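Local structure of putative S41 protease (Bacteroides fragilis NCTC 9343, 3K50) at residues Y329-F335 / N345-V351; A305-I309 / T325-Y329; P45-L49 / F60-D64. The protein is of unproven function: it belongs to the PDZ-containing S41 serine peptidase family, but whether it cleaves peptide bonds itself is uncertain. All blocks are in the same frame, centred on the assembly; numbering follows the deposited sequence.

Contact 1 (Y329-F335 / N345-V351)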
loop_
_atom_site.group_PDB
_atom_site.type_symbol
_atom_site.label_atom_id
_atom_site.label_comp_id
_atom_site.label_asym_id
_atom_site.label_seq_id
_atom_site.Cartn_x
_atom_site.Cartn_y
_atom_site.Cartn_z
ATOM N N TYR A 329 -10.170 -6.402 -7.050
ATOM C CA TYR A 329 -9.827 -7.689 -7.662
ATOM C C TYR A 329 -9.511 -7.625 -9.164
ATOM O O TYR A 329 -9.426 -8.675 -9.801
ATOM C CB TYR A 329 -10.975 -8.717 -7.398
ATOM C CG TYR A 329 -12.305 -8.289 -7.910
ATOM C CD1 TYR A 329 -13.171 -7.532 -7.122
ATOM C CD2 TYR A 329 -12.731 -8.626 -9.189
ATOM C CE1 TYR A 329 -14.392 -7.142 -7.588
ATOM C CE2 TYR A 329 -13.967 -8.171 -9.698
ATOM C CZ TYR A 329 -14.798 -7.455 -8.902
ATOM O OH TYR A 329 -16.028 -7.047 -9.401
ATOM N N VAL A 330 -9.430 -6.402 -9.712
ATOM C CA VAL A 330 -9.134 -6.134 -11.125
ATOM C C VAL A 330 -7.960 -5.157 -11.150
ATOM O O VAL A 330 -7.635 -4.566 -10.099
ATOM C CB VAL A 330 -10.351 -5.584 -11.878
ATOM C CG1 VAL A 330 -11.384 -6.704 -12.170
ATOM C CG2 VAL A 330 -10.976 -4.433 -11.099
ATOM N N ALA A 331 -7.262 -5.055 -12.288
ATOM C CA ALA A 331 -6.099 -4.190 -12.366
ATOM C C ALA A 331 -6.405 -2.951 -13.165
ATOM O O ALA A 331 -7.153 -3.017 -14.162
ATOM C CB ALA A 331 -4.918 -4.955 -13.015
ATOM N N THR A 332 -5.782 -1.846 -12.761
ATOM C CA THR A 332 -5.862 -0.602 -13.482
ATOM C C THR A 332 -4.560 -0.328 -14.245
ATOM O O THR A 332 -3.493 -0.901 -13.922
ATOM C CB THR A 332 -6.100 0.575 -12.535
ATOM O OG1 THR A 332 -4.998 0.687 -11.625
ATOM C CG2 THR A 332 -7.485 0.404 -11.730
ATOM N N LYS A 333 -4.660 0.484 -15.287
ATOM C CA LYS A 333 -3.475 1.002 -15.980
ATOM C C LYS A 333 -3.682 2.523 -16.113
ATOM O O LYS A 333 -4.811 2.996 -16.174
ATOM C CB LYS A 333 -3.267 0.326 -17.335
ATOM C CG LYS A 333 -1.855 -0.226 -17.531
ATOM C CD LYS A 333 -1.916 -1.729 -17.898
ATOM C CE LYS A 333 -0.597 -2.480 -17.679
ATOM N NZ LYS A 333 -0.853 -3.950 -17.469
ATOM N N PRO A 334 -2.596 3.301 -16.055
ATOM C CA PRO A 334 -2.690 4.749 -16.254
ATOM C C PRO A 334 -2.777 5.213 -17.717
ATOM O O PRO A 334 -2.084 4.672 -18.586
ATOM C CB PRO A 334 -1.393 5.268 -15.666
ATOM C CG PRO A 334 -0.442 4.133 -15.771
ATOM C CD PRO A 334 -1.227 2.875 -15.680
ATOM N N PHE A 335 -3.649 6.195 -17.967
ATOM C CA PHE A 335 -3.778 6.832 -19.257
ATOM C C PHE A 335 -3.691 8.329 -18.939
ATOM O O PHE A 335 -4.436 8.823 -18.100
ATOM C CB PHE A 335 -5.098 6.460 -19.936
ATOM C CG PHE A 335 -5.215 5.004 -20.270
ATOM C CD1 PHE A 335 -5.701 4.104 -19.347
ATOM C CD2 PHE A 335 -4.800 4.534 -21.513
ATOM C CE1 PHE A 335 -5.806 2.730 -19.673
ATOM C CE2 PHE A 335 -4.859 3.183 -21.822
ATOM C CZ PHE A 335 -5.333 2.277 -20.870
ATOM N N ASN A 345 -6.625 6.385 -14.093
ATOM C CA ASN A 345 -6.219 5.050 -13.680
ATOM C C ASN A 345 -7.462 4.197 -13.914
ATOM O O ASN A 345 -8.416 4.257 -13.140
ATOM C CB ASN A 345 -5.755 5.031 -12.240
ATOM C CG ASN A 345 -4.370 5.680 -12.067
ATOM O OD1 ASN A 345 -4.226 6.758 -11.475
ATOM N ND2 ASN A 345 -3.372 5.054 -12.644
ATOM N N LEU A 346 -7.480 3.507 -15.056
ATOM C CA LEU A 346 -8.657 2.760 -15.512
ATOM C C LEU A 346 -8.581 1.240 -15.376
ATOM O O LEU A 346 -7.549 0.661 -15.677
ATOM C CB LEU A 346 -8.865 3.115 -16.967
ATOM C CG LEU A 346 -10.090 2.555 -17.715
ATOM C CD1 LEU A 346 -11.339 3.219 -17.206
ATOM C CD2 LEU A 346 -9.881 2.845 -19.251
ATOM N N VAL A 347 -9.652 0.596 -14.912
ATOM C CA VAL A 347 -9.696 -0.870 -14.891
ATOM C C VAL A 347 -9.577 -1.355 -16.339
ATOM O O VAL A 347 -10.413 -1.022 -17.185
ATOM C CB VAL A 347 -11.002 -1.427 -14.264
ATOM C CG1 VAL A 347 -11.076 -2.948 -14.390
ATOM C CG2 VAL A 347 -11.114 -1.034 -12.832
ATOM N N VAL A 348 -8.557 -2.160 -16.606
ATOM C CA VAL A 348 -8.295 -2.720 -17.936
ATOM C C VAL A 348 -8.389 -4.269 -17.997
ATOM O O VAL A 348 -8.832 -4.830 -19.020
ATOM C CB VAL A 348 -6.906 -2.242 -18.488
ATOM C CG1 VAL A 348 -6.966 -0.725 -18.751
ATOM C CG2 VAL A 348 -5.752 -2.677 -17.565
ATOM N N CYS A 349 -8.052 -4.966 -16.921
ATOM C CA CYS A 349 -8.120 -6.433 -16.947
ATOM C C CYS A 349 -8.413 -7.117 -15.654
ATOM O O CYS A 349 -8.190 -6.598 -14.580
ATOM C CB CYS A 349 -6.822 -7.048 -17.466
ATOM S SG CYS A 349 -5.296 -6.764 -16.518
ATOM N N ASN A 350 -8.976 -8.313 -15.809
ATOM C CA ASN A 350 -9.083 -9.297 -14.748
ATOM C C ASN A 350 -7.699 -9.881 -14.498
ATOM O O ASN A 350 -6.819 -9.892 -15.410
ATOM C CB ASN A 350 -10.037 -10.425 -15.150
ATOM C CG ASN A 350 -11.447 -10.041 -15.016
ATOM O OD1 ASN A 350 -11.940 -9.834 -13.906
ATOM N ND2 ASN A 350 -12.112 -9.944 -16.095
ATOM N N VAL A 351 -7.444 -10.277 -13.259
ATOM C CA VAL A 351 -6.163 -10.886 -12.874
ATOM C C VAL A 351 -6.447 -12.204 -12.108
ATOM O O VAL A 351 -6.634 -12.213 -10.892
ATOM C CB VAL A 351 -5.315 -9.934 -12.012
ATOM C CG1 VAL A 351 -3.927 -10.554 -11.747
ATOM C CG2 VAL A 351 -5.193 -8.636 -12.681
HETATM O O HOH W 1 -9.904 -10.275 -11.842
#

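Contact 2 (A305-I309 / T325-Y329)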
loop_
_atom_site.group_PDB
_atom_site.type_symbol
_atom_site.label_atom_id
_atom_site.label_comp_id
_atom_site.label_asym_id
_atom_site.label_seq_id
_atom_site.Cartn_x
_atom_site.Cartn_y
_atom_site.Cartn_z
ATOM N N ALA A 305 -1.216 -5.691 -4.294
ATOM C CA ALA A 305 -0.928 -6.291 -2.990
ATOM C C ALA A 305 -1.852 -7.508 -2.790
ATOM O O ALA A 305 -1.449 -8.538 -2.299
ATOM C CB ALA A 305 -1.118 -5.272 -1.883
ATOM N N GLU A 306 -3.077 -7.373 -3.230
ATOM C CA GLU A 306 -4.086 -8.442 -3.127
ATOM C C GLU A 306 -3.851 -9.540 -4.146
ATOM O O GLU A 306 -4.154 -10.716 -3.896
ATOM C CB GLU A 306 -5.466 -7.863 -3.274
ATOM C CG GLU A 306 -5.871 -6.943 -2.122
ATOM C CD GLU A 306 -7.214 -6.292 -2.334
ATOM O OE1 GLU A 306 -7.281 -5.280 -3.098
ATOM O OE2 GLU A 306 -8.194 -6.767 -1.710
HETATM N N MSE A 307 -3.301 -9.159 -5.278
HETATM C CA MSE A 307 -2.899 -10.122 -6.333
HETATM C C MSE A 307 -1.839 -11.084 -5.833
HETATM O O MSE A 307 -1.873 -12.266 -6.160
HETATM C CB MSE A 307 -2.401 -9.353 -7.556
HETATM C CG MSE A 307 -1.835 -10.191 -8.755
HETATM SE SE MSE A 307 -0.041 -11.027 -8.483
HETATM C CE MSE A 307 0.782 -11.159 -10.419
ATOM N N VAL A 308 -0.923 -10.592 -5.011
ATOM C CA VAL A 308 0.105 -11.422 -4.459
ATOM C C VAL A 308 -0.505 -12.466 -3.573
ATOM O O VAL A 308 -0.143 -13.650 -3.616
ATOM C CB VAL A 308 1.138 -10.581 -3.636
ATOM C CG1 VAL A 308 2.044 -11.518 -2.848
ATOM C CG2 VAL A 308 1.888 -9.666 -4.579
ATOM N N ILE A 309 -1.436 -12.056 -2.759
ATOM C CA ILE A 309 -2.143 -13.012 -1.908
ATOM C C ILE A 309 -2.916 -14.027 -2.739
ATOM O O ILE A 309 -2.814 -15.238 -2.525
ATOM C CB ILE A 309 -3.143 -12.317 -0.918
ATOM C CG1 ILE A 309 -2.373 -11.388 0.056
ATOM C CG2 ILE A 309 -4.016 -13.359 -0.218
ATOM C CD1 ILE A 309 -3.308 -10.364 0.834
ATOM N N THR A 325 -8.577 -6.821 3.543
ATOM C CA THR A 325 -7.997 -6.064 2.413
ATOM C C THR A 325 -9.094 -5.274 1.688
ATOM O O THR A 325 -10.245 -5.409 2.004
ATOM C CB THR A 325 -7.198 -6.957 1.420
ATOM O OG1 THR A 325 -8.079 -7.884 0.747
ATOM C CG2 THR A 325 -6.108 -7.691 2.170
ATOM N N ALA A 326 -8.700 -4.452 0.720
ATOM C CA ALA A 326 -9.598 -3.475 0.081
ATOM C C ALA A 326 -10.658 -4.059 -0.847
ATOM O O ALA A 326 -11.729 -3.479 -1.023
ATOM C CB ALA A 326 -8.792 -2.466 -0.709
ATOM N N GLY A 327 -10.354 -5.177 -1.449
ATOM C CA GLY A 327 -11.308 -5.787 -2.409
ATOM C C GLY A 327 -11.121 -5.367 -3.872
ATOM O O GLY A 327 -12.020 -5.544 -4.707
ATOM N N GLU A 328 -9.968 -4.813 -4.223
ATOM C CA GLU A 328 -9.726 -4.407 -5.624
ATOM C C GLU A 328 -9.244 -5.637 -6.456
ATOM O O GLU A 328 -8.090 -5.881 -6.558
ATOM C CB GLU A 328 -8.762 -3.202 -5.686
ATOM C CG GLU A 328 -8.659 -2.573 -7.046
ATOM C CD GLU A 328 -7.860 -1.312 -6.965
ATOM O OE1 GLU A 328 -8.417 -0.323 -6.460
ATOM O OE2 GLU A 328 -6.671 -1.334 -7.364
ATOM N N TYR A 329 -10.170 -6.402 -7.050
ATOM C CA TYR A 329 -9.827 -7.689 -7.662
ATOM C C TYR A 329 -9.511 -7.625 -9.164
ATOM O O TYR A 329 -9.426 -8.675 -9.801
ATOM C CB TYR A 329 -10.975 -8.717 -7.398
ATOM C CG TYR A 329 -12.305 -8.289 -7.910
ATOM C CD1 TYR A 329 -13.171 -7.532 -7.122
ATOM C CD2 TYR A 329 -12.731 -8.626 -9.189
ATOM C CE1 TYR A 329 -14.392 -7.142 -7.588
ATOM C CE2 TYR A 329 -13.967 -8.171 -9.698
ATOM C CZ TYR A 329 -14.798 -7.455 -8.902
ATOM O OH TYR A 329 -16.028 -7.047 -9.401
#

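Contact 3 (P45-L49 / F60-D64)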
loop_
_atom_site.group_PDB
_atom_site.type_symbol
_atom_site.label_atom_id
_atom_site.label_comp_id
_atom_site.label_asym_id
_atom_site.label_seq_id
_atom_site.Cartn_x
_atom_site.Cartn_y
_atom_site.Cartn_z
ATOM N N PRO A 45 -13.254 15.659 -14.756
ATOM C CA PRO A 45 -13.061 14.265 -15.120
ATOM C C PRO A 45 -13.547 13.326 -14.019
ATOM O O PRO A 45 -14.135 12.291 -14.344
ATOM C CB PRO A 45 -11.538 14.150 -15.323
ATOM C CG PRO A 45 -10.956 15.422 -14.906
ATOM C CD PRO A 45 -12.010 16.438 -14.902
ATOM N N GLU A 46 -13.358 13.713 -12.747
ATOM C CA GLU A 46 -13.872 12.981 -11.590
ATOM C C GLU A 46 -15.358 12.744 -11.696
ATOM O O GLU A 46 -15.835 11.633 -11.458
ATOM C CB GLU A 46 -13.604 13.712 -10.273
ATOM C CG GLU A 46 -12.140 13.764 -9.823
ATOM C CD GLU A 46 -11.270 14.845 -10.519
ATOM O OE1 GLU A 46 -11.709 15.424 -11.546
ATOM O OE2 GLU A 46 -10.137 15.100 -10.022
ATOM N N ALA A 47 -16.099 13.762 -12.113
ATOM C CA ALA A 47 -17.555 13.668 -12.175
ATOM C C ALA A 47 -17.976 12.836 -13.370
ATOM O O ALA A 47 -18.940 12.070 -13.276
ATOM C CB ALA A 47 -18.210 15.078 -12.227
ATOM N N PHE A 48 -17.274 12.997 -14.491
ATOM C CA PHE A 48 -17.569 12.199 -15.639
ATOM C C PHE A 48 -17.391 10.737 -15.236
ATOM O O PHE A 48 -18.295 9.890 -15.494
ATOM C CB PHE A 48 -16.632 12.498 -16.834
ATOM C CG PHE A 48 -16.890 11.624 -17.999
ATOM C CD1 PHE A 48 -17.800 12.000 -18.973
ATOM C CD2 PHE A 48 -16.294 10.382 -18.103
ATOM C CE1 PHE A 48 -18.084 11.151 -20.071
ATOM C CE2 PHE A 48 -16.603 9.520 -19.178
ATOM C CZ PHE A 48 -17.491 9.909 -20.160
ATOM N N LEU A 49 -16.239 10.443 -14.623
ATOM C CA LEU A 49 -15.878 9.062 -14.258
ATOM C C LEU A 49 -16.917 8.387 -13.375
ATOM O O LEU A 49 -17.284 7.234 -13.600
ATOM C CB LEU A 49 -14.524 8.999 -13.571
ATOM C CG LEU A 49 -13.967 7.591 -13.313
ATOM C CD1 LEU A 49 -13.769 6.830 -14.612
ATOM C CD2 LEU A 49 -12.676 7.672 -12.557
ATOM N N PHE A 60 -12.516 1.530 -8.118
ATOM C CA PHE A 60 -11.267 0.980 -8.637
ATOM C C PHE A 60 -10.630 1.990 -9.616
ATOM O O PHE A 60 -9.488 2.441 -9.445
ATOM C CB PHE A 60 -11.465 -0.385 -9.256
ATOM C CG PHE A 60 -12.238 -1.357 -8.404
ATOM C CD1 PHE A 60 -12.085 -1.393 -7.024
ATOM C CD2 PHE A 60 -13.063 -2.278 -8.997
ATOM C CE1 PHE A 60 -12.800 -2.285 -6.271
ATOM C CE2 PHE A 60 -13.773 -3.197 -8.242
ATOM C CZ PHE A 60 -13.625 -3.215 -6.886
ATOM N N SER A 61 -11.383 2.392 -10.616
ATOM C CA SER A 61 -10.922 3.419 -11.524
ATOM C C SER A 61 -10.939 4.747 -10.829
ATOM O O SER A 61 -11.857 5.050 -10.076
ATOM C CB SER A 61 -11.845 3.484 -12.734
ATOM O OG SER A 61 -11.837 2.267 -13.419
ATOM N N LYS A 62 -9.954 5.596 -11.121
ATOM C CA LYS A 62 -9.924 6.903 -10.481
ATOM C C LYS A 62 -9.052 7.927 -11.212
ATOM O O LYS A 62 -8.210 7.570 -12.024
ATOM C CB LYS A 62 -9.401 6.776 -9.066
ATOM C CG LYS A 62 -8.034 6.259 -8.952
ATOM C CD LYS A 62 -7.793 5.756 -7.520
ATOM C CE LYS A 62 -6.332 5.343 -7.275
ATOM N NZ LYS A 62 -5.363 6.499 -7.418
ATOM N N ILE A 63 -9.293 9.196 -10.899
ATOM C CA ILE A 63 -8.551 10.320 -11.476
ATOM C C ILE A 63 -7.482 10.739 -10.472
ATOM O O ILE A 63 -7.751 10.862 -9.269
ATOM C CB ILE A 63 -9.459 11.540 -11.794
ATOM C CG1 ILE A 63 -10.634 11.172 -12.727
ATOM C CG2 ILE A 63 -8.601 12.738 -12.326
ATOM C CD1 ILE A 63 -10.236 10.576 -14.116
ATOM N N ASP A 64 -6.276 10.931 -10.980
ATOM C CA ASP A 64 -5.139 11.453 -10.229
ATOM C C ASP A 64 -4.507 12.615 -11.005
ATOM O O ASP A 64 -4.408 12.598 -12.244
ATOM C CB ASP A 64 -4.104 10.367 -10.003
ATOM C CG ASP A 64 -4.508 9.405 -8.898
ATOM O OD1 ASP A 64 -4.934 9.865 -7.816
ATOM O OD2 ASP A 64 -4.395 8.189 -9.098
HETATM O O HOH W 2 -8.629 13.524 -7.992
#

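Contact 1 (Y329-F335 / N345-V351)
A classic beta bulge interrupts the antiparallel hairpin formed by strands 330-336 and 342-352. Val348 and Cys349 both face Ala331, whose O accepts from Val348 N at 2.9 Å and only weakly from Cys349 N at 3.5 Å, while Ala331 N donates to Cys349 O at 2.9 Å. Val348 has the nearly helical backbone (phi -117°, psi -32°) usual for the first bulge residue, and the register shifts by one before Thr332. Beyond it regular pairing resumes: Lys333 N to Leu346 O and Leu346 N to Lys333 O are both 2.9 Å. At the open end, Tyr329 O and Val351 N lie 4.3 Å apart, and water 1 joins them while also donating to Asn350 OD1. Beta-branched Val330 and Val347 suit the extended backbone, Val330 CG2 meeting Val347 CG1 at 3.6 Å. Small Ala331 lets Val351 CG2 come within 3.7 Å of its CB. Phe335 bends back over the other strand, with CE1 3.8 Å from Val348 CG1, which lies at the ring edge. Around the hairpin, strands 62-65 and 258-263 also pair with 342-352, Phe335 packs on helix 18-26, and Ala331 and Val351 rest against Leu239 of helix 239-249.

Contact 2 (A305-I309 / T325-Y329)
The carboxylate of Glu306, in the first turn of helix 304-312, reaches across to the loop 325-329 and binds it as an acceptor for several donors. Its OE2 receives Thr325 OG1 and Gly327 N, each at 2.7 Å, and its OE1 receives Glu328 N at 3.0 Å and also Gly303 N, just before the helix. Ala326 N lies 3.4 Å from Glu306 OE2 but at a poor angle; its residue is held instead by backbone bonding to Thr301. Thr325 suits its place because one hydroxyl can donate to Glu306 and accept from Phe364 N, while its CG2 packs 4.1 Å from Ile309 CD1. Gly327 adopts a left-handed conformation (phi 91°, psi 17°) in which a CB would jam against the carbonyl of Ala326. Glu328, the centre of an inverse gamma turn, directs its own carboxylate away into a salt bridge with Arg302. In S41 peptidases the nucleophilic serine lies at the start of this helix, which follows strand 292-297, and the general-base lysine lies in the loop held here by Glu306. By sequence resemblance to C-terminal processing peptidases, Gly303 and Glu328 probably occupy these positions, consistent with an altered active site.

Contact 3 (P45-L49 / F60-D64)
Ile63 lays its side chain against the first turn of helix 45-52, its CD1 4.0 Å from Pro45 CB and its CG1 3.8 Å from Pro45 C. On the same face, one turn on, Leu49 brings CD2 to 4.1 Å from Ile63 CG1, so the isoleucine is met by two apolar residues spaced four apart. That spacing follows the helical repeat, and Leu49 N bonds to Pro45 O at 2.8 Å. Proline is well suited to a first turn, where its missing amide hydrogen costs no helical bond. Leu49 reaches further, over the chain where it enters the strand: CD2 lies 3.5 Å from Lys62 CA and 3.7 Å from Ser61 O. The short axes of helix 45-49 and strand 62-64 run almost antiparallel, at 170° and 8.2 Å apart.

Along the strand, Ile63 points toward the helix, whereas Lys62 and Asp64 point away and join through a salt bridge, Lys62 NZ to Asp64 OD2, of 2.6 Å. Ser61, at the inner end, gives its hydroxyl to bonds with Asp57 and Val347 N. Both segments belong to the N-terminal region of the S41 fold, whose helix 45-52 thus packs on a strand that joins 342-352 through backbone bonding of Lys62 with Asn345. At the exposed margin Glu46 OE2 lies 3.6 Å from Ile63 CG2, and water 2 donates to both Glu46 OE2 (3.0 Å) and Ile63 O (3.1 Å).

With no direct hydrogen bond between the two segments, their adhesion is essentially apolar, resting on hydrocarbon hidden from solvent, with a water link at the exposed border.

Along the chain contact 3 comes first, then contact 2, then contact 1, the last two sharing Tyr329. The centres of contacts 1 and 3 are about 13 Å apart, and strands 62-65 and 342-352 are neighbours in one antiparallel sheet, with Asn345 N 2.9 Å from Lys62 O. Contact 2, also about 13 Å from contact 1, belongs to the mixed-sheet core of the peptidase, and Val351 CG1 packs 3.7 Å from Met307 CG. Though contacts 2 and 3 have centres about 20 Å apart, Phe60 CD1 reaches Glu328 CG at 3.6 Å. The N-terminal region therefore reaches the loop at the family's active-site position, probably altered here, both through the sheet and directly through Phe60.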